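Local coordinates for putative alcohol dehydrogenase (Sinorhizobium meliloti, PDB 4J6F), which probably acts as a zinc-binding, NAD+-dependent alcohol dehydrogenase of the medium-chain dehydrogenase/reductase type, at residues 174-179 with 338-343. Sequence-based numbering, arbitrary orientation.
Sequences HVVATD and RLVRYI
With chi1 at -169°, V176 holds CG1 anti to its own backbone N, and I343 does the same with CG2, its CG1 lying beside the backbone N at chi1 -71°. These two settings turn one methyl of each residue to the other, between the loop and the helix, and V176 CG1 meets I343 CG2 at 3.9 Å, the two side chains crossing at about a right angle. One turn earlier on the helix, V340 brings its CG1 to 4.3 Å from that same V176 methyl, an example of how a branched side chain lets one methyl serve two helix positions. T178 joins through its methyl alone: CG2 lies 4.2 Å from I343 CG2, while OG1 is hydrogen-bonded to the backbone N of L180. An inverse gamma turn centred on A177, closed by a weak bond from T178 N to V176 O, separates V176 and T178, whose CB atoms both point toward the helix. Polar pairs accompany the apolar contact: A177 N is hydrogen-bonded to E344 OE1, and D179 OD1 forms a salt bridge with K346 NZ. M135 of strand 133-140 touches both V176 and I343. The contact joins the end of strand 173-175, in the GroES-like part, to helix 333-344, which leads from the last strand of the parallel Rossmann-type sheet back to the mixed sheet, consistent with the two-domain medium-chain dehydrogenase/reductase fold.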
loop_
_atom_site.group_PDB
_atom_site.type_symbol
_atom_site.label_atom_id
_atom_site.label_comp_id
_atom_site.label_asym_id
_atom_site.label_seq_id
_atom_site.Cartn_x
_atom_site.Cartn_y
_atom_site.Cartn_z
ATOM N N HIS A 174 -32.147 0.171 -9.307
ATOM C CA HIS A 174 -32.538 0.768 -8.037
ATOM C C HIS A 174 -33.510 1.924 -8.170
ATOM O O HIS A 174 -33.328 2.834 -8.987
ATOM C CB HIS A 174 -31.316 1.206 -7.243
ATOM C CG HIS A 174 -30.478 0.063 -6.785
ATOM N ND1 HIS A 174 -30.581 -0.473 -5.518
ATOM C CD2 HIS A 174 -29.557 -0.683 -7.438
ATOM C CE1 HIS A 174 -29.747 -1.492 -5.405
ATOM N NE2 HIS A 174 -29.111 -1.638 -6.555
ATOM N N VAL A 175 -34.556 1.878 -7.359
ATOM C CA VAL A 175 -35.457 2.994 -7.280
ATOM C C VAL A 175 -34.908 3.892 -6.185
ATOM O O VAL A 175 -34.806 3.479 -5.031
ATOM C CB VAL A 175 -36.892 2.545 -6.964
ATOM C CG1 VAL A 175 -37.783 3.753 -6.685
ATOM C CG2 VAL A 175 -37.436 1.726 -8.120
ATOM N N VAL A 176 -34.536 5.110 -6.559
ATOM C CA VAL A 176 -33.949 6.051 -5.623
ATOM C C VAL A 176 -34.969 7.111 -5.173
ATOM O O VAL A 176 -35.541 7.833 -5.994
ATOM C CB VAL A 176 -32.700 6.705 -6.242
ATOM C CG1 VAL A 176 -31.929 7.488 -5.195
ATOM C CG2 VAL A 176 -31.801 5.638 -6.842
ATOM N N ALA A 177 -35.094 7.295 -3.871
ATOM C CA ALA A 177 -36.067 8.226 -3.347
ATOM C C ALA A 177 -35.499 9.625 -3.439
ATOM O O ALA A 177 -34.973 10.165 -2.479
ATOM C CB ALA A 177 -36.382 7.888 -1.907
ATOM N N THR A 178 -35.621 10.203 -4.626
ATOM C CA THR A 178 -35.080 11.536 -4.918
ATOM C C THR A 178 -35.829 12.251 -6.029
ATOM O O THR A 178 -36.432 11.626 -6.897
ATOM C CB THR A 178 -33.558 11.510 -5.230
ATOM O OG1 THR A 178 -33.122 12.829 -5.566
ATOM C CG2 THR A 178 -33.232 10.570 -6.391
ATOM N N ASP A 179 -35.759 13.572 -5.995
ATOM C CA ASP A 179 -36.469 14.435 -6.934
ATOM C C ASP A 179 -35.574 14.847 -8.108
ATOM O O ASP A 179 -35.940 15.700 -8.913
ATOM C CB ASP A 179 -36.992 15.678 -6.194
ATOM C CG ASP A 179 -35.959 16.254 -5.209
ATOM O OD1 ASP A 179 -35.665 15.598 -4.177
ATOM O OD2 ASP A 179 -35.435 17.358 -5.469
ATOM N N ARG A 338 -24.580 2.771 0.499
ATOM C CA ARG A 338 -24.200 4.025 1.127
ATOM C C ARG A 338 -24.294 5.149 0.119
ATOM O O ARG A 338 -24.720 6.253 0.450
ATOM C CB ARG A 338 -22.780 3.948 1.684
ATOM C CG ARG A 338 -22.363 5.173 2.491
ATOM C CD ARG A 338 -21.341 4.801 3.554
ATOM N NE ARG A 338 -20.117 4.266 2.955
ATOM C CZ ARG A 338 -19.750 2.982 2.947
ATOM N NH1 ARG A 338 -20.491 2.043 3.524
ATOM N NH2 ARG A 338 -18.623 2.636 2.346
ATOM N N LEU A 339 -23.900 4.868 -1.117
ATOM C CA LEU A 339 -23.976 5.871 -2.168
ATOM C C LEU A 339 -25.433 6.249 -2.432
ATOM O O LEU A 339 -25.779 7.434 -2.425
ATOM C CB LEU A 339 -23.285 5.375 -3.433
ATOM C CG LEU A 339 -23.444 6.173 -4.715
ATOM C CD1 LEU A 339 -22.985 7.600 -4.473
ATOM C CD2 LEU A 339 -22.626 5.509 -5.806
ATOM N N VAL A 340 -26.286 5.243 -2.631
ATOM C CA VAL A 340 -27.722 5.495 -2.757
ATOM C C VAL A 340 -28.181 6.378 -1.587
ATOM O O VAL A 340 -28.794 7.430 -1.800
ATOM C CB VAL A 340 -28.553 4.186 -2.861
ATOM C CG1 VAL A 340 -30.051 4.464 -2.776
ATOM C CG2 VAL A 340 -28.245 3.474 -4.168
ATOM N N ARG A 341 -27.839 5.966 -0.369
ATOM C CA ARG A 341 -28.196 6.700 0.832
ATOM C C ARG A 341 -27.739 8.169 0.772
ATOM O O ARG A 341 -28.506 9.078 1.112
ATOM C CB ARG A 341 -27.612 5.985 2.045
ATOM C CG ARG A 341 -28.540 5.866 3.240
ATOM C CD ARG A 341 -28.264 4.589 4.030
ATOM N NE ARG A 341 -26.855 4.431 4.434
ATOM C CZ ARG A 341 -26.094 3.372 4.140
ATOM N NH1 ARG A 341 -26.593 2.354 3.441
ATOM N NH2 ARG A 341 -24.832 3.328 4.547
ATOM N N TYR A 342 -26.507 8.401 0.311
ATOM C CA TYR A 342 -25.962 9.759 0.191
ATOM C C TYR A 342 -26.768 10.619 -0.774
ATOM O O TYR A 342 -27.113 11.776 -0.471
ATOM C CB TYR A 342 -24.513 9.734 -0.298
ATOM C CG TYR A 342 -23.452 9.474 0.750
ATOM C CD1 TYR A 342 -23.700 9.671 2.109
ATOM C CD2 TYR A 342 -22.175 9.059 0.369
ATOM C CE1 TYR A 342 -22.715 9.433 3.061
ATOM C CE2 TYR A 342 -21.180 8.827 1.313
ATOM C CZ TYR A 342 -21.458 9.015 2.655
ATOM O OH TYR A 342 -20.475 8.791 3.577
ATOM N N ILE A 343 -27.035 10.054 -1.948
ATOM C CA ILE A 343 -27.885 10.699 -2.939
ATOM C C ILE A 343 -29.231 11.096 -2.332
ATOM O O ILE A 343 -29.671 12.241 -2.504
ATOM C CB ILE A 343 -28.101 9.804 -4.169
ATOM C CG1 ILE A 343 -26.808 9.706 -4.995
ATOM C CG2 ILE A 343 -29.234 10.357 -5.013
ATOM C CD1 ILE A 343 -26.714 8.482 -5.890
#